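Local atomic coordinates of archaemetzincin (Archaeoglobus fulgidus, PDB entry 4AXQ), a protein that probably acts as a zinc-dependent metalloprotease whose natural substrate is unknown, with a second zinc that seems to be structural. Residues E19-S24 with R113-A118; P64-L69 with G91-V96. All coordinates share one frame; numbering follows the deposited sequence.

Contact 1. Residues E19-S24 with R113-A118; sequences EVLANS and RVVKEA
Between Leu21, Val20, Ser24 and Val114, Val115, Ala118 no flat group takes part: there is no ring, amide or carboxylate with a face or edge to cover, and the contact is made by aliphatic groups, with Ser24 OG lying 3.8 Å from Val115 CG2. Helix 15-29 packs here on helix 107-125, the active-site helix of the metzincin fold that carries the HExxH histidines. The two segments cross at -62°, with axes 9.8 Å apart at closest, and Leu21 is set against Val115. Leu21 does most of the work. With CG anti to the carbonyl carbon (chi1 -68°), its far end reaches in although its CB starts off along the interface, and it lies across Val114 at about a right angle, CD2 coming to 3.9 Å from Val114 CG1. Val20 reaches over with its CG1, the branch anti to the backbone N, and meets Val115 CG2 at 3.7 Å. On the side of helix 107-125 facing away from helix 15-29, Arg113 and Glu117 pair their charged ends with Asp147 and Lys149 in salt bridges. Leu97 of strand 94-98 touches both Leu21 and Ala118, whose pairing is tighter than usual van der Waals contact: Leu21 CD2 sits 3.4 Å from Ala118 CB.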
loop_
_atom_site.group_PDB
_atom_site.type_symbol
_atom_site.label_atom_id
_atom_site.label_comp_id
_atom_site.label_asym_id
_atom_site.label_seq_id
_atom_site.Cartn_x
_atom_site.Cartn_y
_atom_site.Cartn_z
ATOM N N GLU A 19 8.947 -7.410 5.931
ATOM C CA GLU A 19 8.579 -8.653 6.598
ATOM C C GLU A 19 7.225 -8.580 7.317
ATOM O O GLU A 19 6.458 -9.546 7.317
ATOM C CB GLU A 19 9.698 -9.089 7.540
ATOM C CG GLU A 19 10.912 -9.629 6.775
ATOM C CD GLU A 19 10.534 -10.679 5.725
ATOM O OE1 GLU A 19 10.058 -11.773 6.119
ATOM O OE2 GLU A 19 10.697 -10.407 4.510
ATOM N N VAL A 20 6.888 -7.425 7.872
ATOM C CA VAL A 20 5.548 -7.246 8.440
ATOM C C VAL A 20 4.503 -7.559 7.386
ATOM O O VAL A 20 3.503 -8.234 7.658
ATOM C CB VAL A 20 5.336 -5.811 8.952
ATOM C CG1 VAL A 20 3.860 -5.518 9.193
ATOM C CG2 VAL A 20 6.143 -5.590 10.213
ATOM N N LEU A 21 4.697 -7.037 6.179
ATOM C CA LEU A 21 3.710 -7.259 5.130
ATOM C C LEU A 21 3.721 -8.688 4.616
ATOM O O LEU A 21 2.679 -9.275 4.356
ATOM C CB LEU A 21 3.930 -6.277 3.983
ATOM C CG LEU A 21 3.628 -4.823 4.339
ATOM C CD1 LEU A 21 4.007 -3.894 3.211
ATOM C CD2 LEU A 21 2.159 -4.645 4.692
ATOM N N ALA A 22 4.898 -9.269 4.484
ATOM C CA ALA A 22 5.009 -10.655 4.031
ATOM C C ALA A 22 4.264 -11.595 4.956
ATOM O O ALA A 22 3.707 -12.610 4.536
ATOM C CB ALA A 22 6.472 -11.062 3.965
ATOM N N ASN A 23 4.270 -11.278 6.241
ATOM C CA ASN A 23 3.651 -12.187 7.170
ATOM C C ASN A 23 2.165 -11.914 7.423
ATOM O O ASN A 23 1.459 -12.806 7.857
ATOM C CB ASN A 23 4.480 -12.243 8.438
ATOM C CG ASN A 23 5.809 -12.933 8.201
ATOM O OD1 ASN A 23 5.851 -14.074 7.728
ATOM N ND2 ASN A 23 6.892 -12.234 8.464
ATOM N N SER A 24 1.673 -10.727 7.074
ATOM C CA SER A 24 0.272 -10.378 7.314
ATOM C C SER A 24 -0.635 -10.531 6.093
ATOM O O SER A 24 -1.789 -10.948 6.212
ATOM C CB SER A 24 0.188 -8.945 7.825
ATOM O OG SER A 24 0.943 -8.798 9.015
ATOM N N ARG A 113 -0.467 0.462 11.195
ATOM C CA ARG A 113 -0.668 1.452 10.148
ATOM C C ARG A 113 -0.178 0.947 8.781
ATOM O O ARG A 113 -0.826 1.165 7.743
ATOM C CB ARG A 113 0.088 2.729 10.455
ATOM C CG ARG A 113 -0.468 3.535 11.610
ATOM C CD ARG A 113 0.437 4.687 11.954
ATOM N NE ARG A 113 -0.169 5.590 12.940
ATOM C CZ ARG A 113 0.404 6.697 13.392
ATOM N NH1 ARG A 113 1.615 7.042 12.990
ATOM N NH2 ARG A 113 -0.245 7.457 14.261
ATOM N N VAL A 114 0.976 0.286 8.774
ATOM C CA VAL A 114 1.556 -0.236 7.545
ATOM C C VAL A 114 0.645 -1.283 6.924
ATOM O O VAL A 114 0.427 -1.297 5.720
ATOM C CB VAL A 114 2.950 -0.833 7.836
ATOM C CG1 VAL A 114 3.514 -1.598 6.643
ATOM C CG2 VAL A 114 3.910 0.281 8.209
ATOM N N VAL A 115 0.145 -2.199 7.745
ATOM C CA VAL A 115 -0.762 -3.216 7.235
ATOM C C VAL A 115 -2.048 -2.570 6.719
ATOM O O VAL A 115 -2.506 -2.882 5.615
ATOM C CB VAL A 115 -1.079 -4.302 8.297
ATOM C CG1 VAL A 115 -2.138 -5.260 7.799
ATOM C CG2 VAL A 115 0.192 -5.042 8.695
ATOM N N LYS A 116 -2.644 -1.675 7.494
ATOM C CA LYS A 116 -3.841 -0.983 7.021
ATOM C C LYS A 116 -3.649 -0.349 5.660
ATOM O O LYS A 116 -4.529 -0.463 4.796
ATOM C CB LYS A 116 -4.305 0.076 7.999
ATOM C CG LYS A 116 -4.963 -0.486 9.239
ATOM C CD LYS A 116 -5.258 0.627 10.252
ATOM C CE LYS A 116 -5.902 0.103 11.489
ATOM N NZ LYS A 116 -6.197 1.237 12.412
ATOM N N GLU A 117 -2.571 0.406 5.479
ATOM C CA GLU A 117 -2.419 1.094 4.213
ATOM C C GLU A 117 -2.107 0.143 3.060
ATOM O O GLU A 117 -2.589 0.353 1.954
ATOM C CB GLU A 117 -1.428 2.253 4.337
ATOM C CG GLU A 117 -2.063 3.453 5.033
ATOM C CD GLU A 117 -3.297 3.946 4.293
ATOM O OE1 GLU A 117 -3.146 4.330 3.112
ATOM O OE2 GLU A 117 -4.414 3.897 4.862
ATOM N N ALA A 118 -1.314 -0.891 3.300
ATOM C CA ALA A 118 -1.107 -1.907 2.275
ATOM C C ALA A 118 -2.397 -2.572 1.843
ATOM O O ALA A 118 -2.665 -2.732 0.647
ATOM C CB ALA A 118 -0.135 -2.973 2.777
#

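Contact 2. Residues P64-L69 with G91-V96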
loop_
_atom_site.group_PDB
_atom_site.type_symbol
_atom_site.label_atom_id
_atom_site.label_comp_id
_atom_site.label_asym_id
_atom_site.label_seq_id
_atom_site.Cartn_x
_atom_site.Cartn_y
_atom_site.Cartn_z
ATOM N N PRO A 64 3.604 -4.659 -14.623
ATOM C CA PRO A 64 2.147 -4.723 -14.498
ATOM C C PRO A 64 1.643 -6.155 -14.281
ATOM O O PRO A 64 0.896 -6.706 -15.089
ATOM C CB PRO A 64 1.674 -4.161 -15.838
ATOM C CG PRO A 64 2.742 -4.502 -16.774
ATOM C CD PRO A 64 4.021 -4.428 -16.014
ATOM N N ILE A 65 2.056 -6.742 -13.169
ATOM C CA ILE A 65 1.670 -8.103 -12.822
ATOM C C ILE A 65 0.771 -8.068 -11.593
ATOM O O ILE A 65 1.177 -7.627 -10.533
ATOM C CB ILE A 65 2.923 -8.962 -12.552
ATOM C CG1 ILE A 65 3.803 -8.974 -13.800
ATOM C CG2 ILE A 65 2.535 -10.385 -12.141
ATOM C CD1 ILE A 65 5.182 -9.545 -13.565
ATOM N N LYS A 66 -0.473 -8.498 -11.740
ATOM C CA LYS A 66 -1.430 -8.427 -10.636
ATOM C C LYS A 66 -1.042 -9.399 -9.534
ATOM O O LYS A 66 -0.912 -10.578 -9.804
ATOM C CB LYS A 66 -2.821 -8.844 -11.128
ATOM C CG LYS A 66 -3.445 -7.953 -12.174
ATOM C CD LYS A 66 -4.691 -8.611 -12.766
ATOM C CE LYS A 66 -5.592 -7.597 -13.459
ATOM N NZ LYS A 66 -4.912 -6.909 -14.596
ATOM N N VAL A 67 -0.878 -8.969 -8.286
ATOM C CA VAL A 67 -0.827 -7.586 -7.833
ATOM C C VAL A 67 0.611 -7.317 -7.390
ATOM O O VAL A 67 1.186 -8.125 -6.677
ATOM C CB VAL A 67 -1.731 -7.400 -6.599
ATOM C CG1 VAL A 67 -1.571 -6.030 -6.011
ATOM C CG2 VAL A 67 -3.189 -7.666 -6.960
ATOM N N THR A 68 1.192 -6.197 -7.812
ATOM C CA THR A 68 2.521 -5.808 -7.403
ATOM C C THR A 68 2.430 -4.515 -6.609
ATOM O O THR A 68 1.894 -3.505 -7.090
ATOM C CB THR A 68 3.468 -5.642 -8.621
ATOM O OG1 THR A 68 3.564 -6.883 -9.341
ATOM C CG2 THR A 68 4.856 -5.226 -8.201
ATOM N N LEU A 69 2.947 -4.580 -5.380
ATOM C CA LEU A 69 2.924 -3.480 -4.435
ATOM C C LEU A 69 4.355 -3.023 -4.170
ATOM O O LEU A 69 5.152 -3.753 -3.566
ATOM C CB LEU A 69 2.278 -3.931 -3.121
ATOM C CG LEU A 69 2.249 -2.865 -2.004
ATOM C CD1 LEU A 69 1.365 -1.654 -2.345
ATOM C CD2 LEU A 69 1.827 -3.492 -0.681
ATOM N N GLY A 91 -8.607 -1.483 -10.053
ATOM C CA GLY A 91 -8.963 -2.584 -10.926
ATOM C C GLY A 91 -7.851 -3.032 -11.858
ATOM O O GLY A 91 -8.091 -3.810 -12.789
ATOM N N GLY A 92 -6.638 -2.552 -11.594
ATOM C CA GLY A 92 -5.483 -2.835 -12.433
ATOM C C GLY A 92 -4.518 -3.867 -11.847
ATOM O O GLY A 92 -4.932 -4.963 -11.460
ATOM N N ALA A 93 -3.229 -3.534 -11.795
ATOM C CA ALA A 93 -2.221 -4.485 -11.348
ATOM C C ALA A 93 -1.276 -3.965 -10.286
ATOM O O ALA A 93 -0.713 -4.778 -9.574
ATOM C CB ALA A 93 -1.405 -4.978 -12.534
ATOM N N ARG A 94 -1.079 -2.645 -10.203
ATOM C CA ARG A 94 0.025 -2.065 -9.441
ATOM C C ARG A 94 -0.434 -1.066 -8.384
ATOM O O ARG A 94 -1.434 -0.376 -8.547
ATOM C CB ARG A 94 0.994 -1.364 -10.398
ATOM C CG ARG A 94 1.591 -2.291 -11.441
ATOM C CD ARG A 94 2.394 -1.522 -12.456
ATOM N NE ARG A 94 1.541 -0.787 -13.381
ATOM C CZ ARG A 94 1.983 -0.142 -14.453
ATOM N NH1 ARG A 94 3.271 -0.161 -14.763
ATOM N NH2 ARG A 94 1.133 0.519 -15.228
ATOM N N ALA A 95 0.328 -0.998 -7.301
ATOM C CA ALA A 95 0.129 0.003 -6.274
ATOM C C ALA A 95 1.464 0.320 -5.626
ATOM O O ALA A 95 2.419 -0.449 -5.715
ATOM C CB ALA A 95 -0.860 -0.481 -5.219
ATOM N N VAL A 96 1.465 1.423 -4.900
ATOM C CA VAL A 96 2.616 1.825 -4.114
ATOM C C VAL A 96 2.159 2.325 -2.757
ATOM O O VAL A 96 1.082 2.926 -2.629
ATOM C CB VAL A 96 3.480 2.901 -4.839
ATOM C CG1 VAL A 96 2.713 4.194 -5.030
ATOM C CG2 VAL A 96 4.782 3.164 -4.103
#
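Pro64 sets its CB over one face of the Arg94 guanidinium, 4.1 Å above the plane and toward its rim, while the Arg94 methylene CD packs 3.8 Å from Pro64 CA. A bend at chi3 (-74°) turns the arginine end to this place; there Glu89 takes it in a salt bridge and the carbonyl of Leu62 accepts NH1. Beyond it two parallel strands of the central mixed sheet begin, Thr68 paired with Arg94 and Leu69 with Ala95. Thr68 uses both its N-H and its C=O on the edge facing 91-96: its N donates to Ala93 O at 3.0 Å, nearly straight (164°), and its O receives Ala95 N at 3.0 Å. Just before, the Lys66-Val67 peptide is cis, and Thr68 OG1 closes the turn by donating to a lone pair of Ile65 O, 2.8 Å away. Lys66 runs its aliphatic chain past Gly92, CE 3.4 Å from Gly92 O, with CG against the Ala93 methyl. On the other face of the sheet from Thr68 and Arg94, Leu69 CD1 meets Ala95 CB at 3.8 Å, and Ala95 touches Glu121, the inferred proton acceptor. Main-chain bonds thus set the register, while Arg94, its end held at the start of the strand, packs its methylenes on Pro64.

Contact 1 and contact 2 have centres 16 Å apart and meet directly, Ala118 CB lying 4.0 Å from Leu69 CD2. Along the chain come 19-24, then 64-69 and 91-96, and last 113-118, so both partners of contact 2 fall between those of contact 1. Strand 94-98 is followed, after a short connection, by helix 107-125, which covers the face of the sheet bearing Leu69 and Ala95; helix 15-29 packs against that helix and reaches Leu97 on the same strand. The parallel strand pair is therefore a floor under helix 107-125, with helix 15-29 flanking it, so the helix carrying Glu121 and two of the three catalytic zinc ligands, His120 and His124, rests on the sheet.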